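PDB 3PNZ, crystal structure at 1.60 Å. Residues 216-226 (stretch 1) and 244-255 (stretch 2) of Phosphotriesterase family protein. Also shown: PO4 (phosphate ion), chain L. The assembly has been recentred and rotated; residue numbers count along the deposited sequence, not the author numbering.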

# COMPACT_ATOMS: atom_id res chain seq x y z
N MET A 216 1.87 2.23 -10.15
CA MET A 216 2.26 1.97 -11.53
C MET A 216 1.31 2.62 -12.55
O MET A 216 1.68 2.89 -13.69
N ASP A 217 0.09 2.91 -12.11
CA ASP A 217 -0.90 3.59 -12.94
C ASP A 217 -0.55 5.06 -13.20
O ASP A 217 -1.22 5.72 -14.00
N ARG A 218 0.48 5.58 -12.53
CA ARG A 218 0.86 6.98 -12.73
C ARG A 218 1.79 7.17 -13.93
O ARG A 218 2.01 8.29 -14.38
N ASN A 219 2.34 6.07 -14.43
CA ASN A 219 3.31 6.12 -15.53
C ASN A 219 2.89 5.06 -16.55
O ASN A 219 3.38 3.93 -16.53
N LEU A 220 1.93 5.43 -17.40
CA LEU A 220 1.25 4.45 -18.25
C LEU A 220 2.05 4.22 -19.52
O LEU A 220 1.74 4.74 -20.59
N ASP A 221 3.09 3.41 -19.39
CA ASP A 221 4.09 3.22 -20.43
C ASP A 221 4.26 1.72 -20.61
O ASP A 221 4.81 1.06 -19.74
N PRO A 222 3.79 1.18 -21.75
CA PRO A 222 3.81 -0.28 -21.95
C PRO A 222 5.21 -0.89 -21.85
O PRO A 222 5.37 -1.96 -21.25
N TYR A 223 6.20 -0.24 -22.44
CA TYR A 223 7.57 -0.75 -22.46
C TYR A 223 8.13 -0.83 -21.04
O TYR A 223 8.69 -1.85 -20.63
N TYR A 224 7.97 0.27 -20.30
CA TYR A 224 8.36 0.33 -18.89
C TYR A 224 7.60 -0.70 -18.06
O TYR A 224 8.20 -1.43 -17.27
N HIS A 225 6.29 -0.77 -18.23
CA HIS A 225 5.50 -1.74 -17.46
C HIS A 225 5.99 -3.18 -17.71
O HIS A 225 6.10 -3.97 -16.77
N LYS A 226 6.29 -3.50 -18.97
CA LYS A 226 6.79 -4.83 -19.31
C LYS A 226 8.18 -5.09 -18.71
O LYS A 226 8.47 -6.21 -18.26
N LYS A 244 -8.08 13.05 -12.54
CA LYS A 244 -7.09 14.12 -12.63
C LYS A 244 -5.74 13.62 -13.13
O LYS A 244 -4.93 14.40 -13.64
N TYR A 245 -5.48 12.32 -12.98
CA TYR A 245 -4.22 11.75 -13.47
C TYR A 245 -4.40 11.11 -14.84
O TYR A 245 -3.54 11.26 -15.71
N ALA A 246 -5.51 10.41 -15.04
CA ALA A 246 -5.79 9.74 -16.31
C ALA A 246 -7.24 9.33 -16.36
O ALA A 246 -7.85 9.10 -15.32
N PRO A 247 -7.81 9.22 -17.57
CA PRO A 247 -9.17 8.66 -17.67
C PRO A 247 -9.13 7.18 -17.34
O PRO A 247 -8.08 6.55 -17.50
N GLU A 248 -10.24 6.64 -16.87
CA GLU A 248 -10.26 5.24 -16.47
C GLU A 248 -9.87 4.32 -17.62
O GLU A 248 -9.20 3.31 -17.42
N SER A 249 -10.32 4.66 -18.83
CA SER A 249 -9.96 3.90 -20.01
C SER A 249 -8.45 3.70 -20.17
O SER A 249 -8.01 2.66 -20.66
N ALA A 250 -7.67 4.70 -19.77
CA ALA A 250 -6.21 4.61 -19.91
C ALA A 250 -5.62 3.61 -18.92
O ALA A 250 -4.73 2.83 -19.27
N ARG A 251 -6.12 3.62 -17.68
CA ARG A 251 -5.68 2.63 -16.71
C ARG A 251 -6.06 1.23 -17.18
O ARG A 251 -5.25 0.29 -17.15
N ILE A 252 -7.30 1.09 -17.65
CA ILE A 252 -7.79 -0.22 -18.05
C ILE A 252 -7.00 -0.75 -19.26
O ILE A 252 -6.65 -1.93 -19.32
N ALA A 253 -6.69 0.14 -20.20
CA ALA A 253 -5.88 -0.25 -21.36
C ALA A 253 -4.50 -0.78 -20.94
O ALA A 253 -3.98 -1.75 -21.51
N ALA A 254 -3.90 -0.13 -19.94
CA ALA A 254 -2.56 -0.50 -19.47
C ALA A 254 -2.61 -1.87 -18.79
O ALA A 254 -1.73 -2.70 -18.97
N ILE A 255 -3.66 -2.09 -18.00
CA ILE A 255 -3.86 -3.38 -17.36
C ILE A 255 -4.01 -4.47 -18.42
O ILE A 255 -3.35 -5.51 -18.35

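No direct hydrogen bond joins these two stretches; their most distinctive link is a cation-pi stack at one end. The guanidinium of Arg218 lies flat on Tyr245, the planes only 6° apart, with Arg218 CZ 3.7 Å from the centroid of the Tyr245 ring. Arginine suits this place because its planar, delocalised charge can spread over an aromatic face. Its CA-to-CB bond points sideways, but three successive m rotamers fold the chain so that CD also lies over the ring, in a CH-pi contact. The CA-to-CB bond of Tyr245 (chi1 m) points toward the first stretch; at the ring edge, Tyr245 OH donates to phosphate O4 and Lys244 NZ to phosphate O1, both at 2.8 Å.

The apolar centre is built on Leu220, whose m,t rotamer directs a branched end at three alanines. Its CD1 lies 3.9 Å from Ala246 CB and 3.8 Å from Ala250 CB, while its CD2 lies 3.7 Å from Ala254 CB. The alanines, their CA-to-CB bonds all toward the first stretch, present single methyl groups that allow this close approach. His225 (chi1 m) brings its ring edge to Ala254, with His225 CE1 4.2 Å from Ala254 CB; its two ring nitrogens serve separate partners, NE2 donating to Met216 O at 2.9 Å.

Water supplies the hydrogen-bonded links between the stretches. The CA-to-CB bond of Asp217 (chi1 p) points toward the second stretch, and Asp217 CB sits 4.1 Å from Arg251 CG. One water donates to Asp217 O (3.1 Å) and OD2 (2.7 Å), the short acid offering both acceptors, and accepts from Arg251 NH1 (2.9 Å). Arg251 (m,t,m; CA-to-CB sideways) is long enough to reach this water and also form a salt bridge with Glu248: Arg251 NE donates to Glu248 OE1 at 3.0 Å and Arg251 NH2 to Glu248 OE2 at 2.9 Å. A second water bridges His225 ND1 (2.8 Å) and Ala254 O (2.9 Å).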

# COMPACT_ATOMS: atom_id res chain seq x y z
CB MET A 216 2.38 0.46 -11.78
CG MET A 216 3.61 -0.17 -11.13
SD MET A 216 5.16 0.25 -11.96
CE MET A 216 5.62 1.76 -11.11
CB ASP A 217 -2.25 3.58 -12.23
CG ASP A 217 -2.15 4.16 -10.85
OD1 ASP A 217 -1.61 3.47 -9.98
OD2 ASP A 217 -2.53 5.34 -10.65
CB ARG A 218 1.51 7.57 -11.47
CG ARG A 218 0.56 7.73 -10.27
CD ARG A 218 -0.45 8.88 -10.46
NE ARG A 218 0.22 10.15 -10.76
CZ ARG A 218 0.76 10.95 -9.83
NH1 ARG A 218 0.68 10.62 -8.55
NH2 ARG A 218 1.36 12.07 -10.20
CB ASN A 219 4.71 5.86 -14.96
CG ASN A 219 5.82 6.10 -15.95
OD1 ASN A 219 5.59 6.39 -17.13
ND2 ASN A 219 7.06 5.99 -15.47
CB LEU A 220 -0.18 4.91 -18.57
CG LEU A 220 -1.07 5.04 -17.33
CD1 LEU A 220 -2.42 5.69 -17.65
CD2 LEU A 220 -1.26 3.67 -16.67
CB ASP A 221 5.40 3.84 -19.95
CG ASP A 221 6.53 3.74 -20.97
OD1 ASP A 221 6.58 2.75 -21.73
OD2 ASP A 221 7.40 4.64 -20.97
CB PRO A 222 3.30 -0.46 -23.38
CG PRO A 222 2.58 0.80 -23.69
CD PRO A 222 3.24 1.89 -22.91
CB TYR A 223 8.44 0.13 -23.34
CG TYR A 223 9.85 -0.37 -23.55
CD1 TYR A 223 10.20 -1.03 -24.72
CD2 TYR A 223 10.83 -0.18 -22.58
CE1 TYR A 223 11.49 -1.49 -24.92
CE2 TYR A 223 12.13 -0.62 -22.78
CZ TYR A 223 12.45 -1.27 -23.95
OH TYR A 223 13.74 -1.71 -24.13
CB TYR A 224 8.10 1.75 -18.38
CG TYR A 224 8.30 2.00 -16.90
CD1 TYR A 224 9.55 1.86 -16.31
CD2 TYR A 224 7.25 2.46 -16.11
CE1 TYR A 224 9.75 2.14 -14.95
CE2 TYR A 224 7.43 2.75 -14.76
CZ TYR A 224 8.68 2.59 -14.19
OH TYR A 224 8.83 2.91 -12.86
CB HIS A 225 4.02 -1.62 -17.80
CG HIS A 225 3.33 -0.52 -17.06
ND1 HIS A 225 2.01 -0.21 -17.25
CD2 HIS A 225 3.79 0.34 -16.12
CE1 HIS A 225 1.67 0.78 -16.45
NE2 HIS A 225 2.74 1.14 -15.76
CB LYS A 226 6.81 -5.03 -20.83
CG LYS A 226 7.37 -6.38 -21.26
CD LYS A 226 6.92 -6.73 -22.69
CE LYS A 226 7.37 -8.14 -23.06
NZ LYS A 226 6.98 -8.48 -24.46
CB LYS A 244 -6.92 14.84 -11.29
CG LYS A 244 -6.29 14.00 -10.19
CD LYS A 244 -6.39 14.73 -8.84
CE LYS A 244 -5.62 14.00 -7.75
NZ LYS A 244 -5.63 14.75 -6.46
CB TYR A 245 -3.65 10.73 -12.48
CG TYR A 245 -3.21 11.33 -11.16
CD1 TYR A 245 -2.41 12.47 -11.13
CD2 TYR A 245 -3.58 10.75 -9.95
CE1 TYR A 245 -2.01 13.02 -9.93
CE2 TYR A 245 -3.17 11.29 -8.75
CZ TYR A 245 -2.39 12.44 -8.75
OH TYR A 245 -1.98 12.99 -7.55
CB ALA A 246 -4.89 8.51 -16.47
CB PRO A 247 -9.52 8.86 -19.15
CG PRO A 247 -8.20 8.93 -19.85
CD PRO A 247 -7.27 9.60 -18.88
CB GLU A 248 -11.64 4.86 -15.94
CG GLU A 248 -11.58 3.64 -15.05
CD GLU A 248 -10.58 3.84 -13.92
OE1 GLU A 248 -9.64 3.03 -13.80
OE2 GLU A 248 -10.74 4.82 -13.16
CB SER A 249 -10.51 4.59 -21.27
OG SER A 249 -10.20 5.97 -21.25
CB ALA A 250 -5.56 5.98 -19.74
CB ARG A 251 -6.24 2.93 -15.31
CG ARG A 251 -5.52 4.07 -14.58
CD ARG A 251 -6.14 4.37 -13.21
NE ARG A 251 -7.42 5.05 -13.37
CZ ARG A 251 -7.55 6.37 -13.47
NH1 ARG A 251 -6.48 7.16 -13.41
NH2 ARG A 251 -8.76 6.91 -13.62
CB ILE A 252 -9.31 -0.18 -18.31
CG1 ILE A 252 -10.05 -0.09 -16.97
CG2 ILE A 252 -9.76 -1.40 -19.12
CD1 ILE A 252 -11.55 0.15 -17.10
CB ALA A 253 -5.74 0.91 -22.34
CB ALA A 254 -2.02 0.56 -18.51
CB ILE A 255 -5.09 -3.36 -16.44
CG1 ILE A 255 -4.78 -2.54 -15.19
CG2 ILE A 255 -5.51 -4.79 -16.06
CD1 ILE A 255 -5.98 -2.23 -14.35
P PO4 L . -3.78 12.01 -4.48
O1 PO4 L . -4.11 13.48 -4.49
O2 PO4 L . -3.72 11.54 -3.04
O3 PO4 L . -4.86 11.24 -5.19
O4 PO4 L . -2.44 11.76 -5.13
O HOH W 1 -3.66 6.92 -12.59
O HOH W 2 0.80 -1.48 -19.49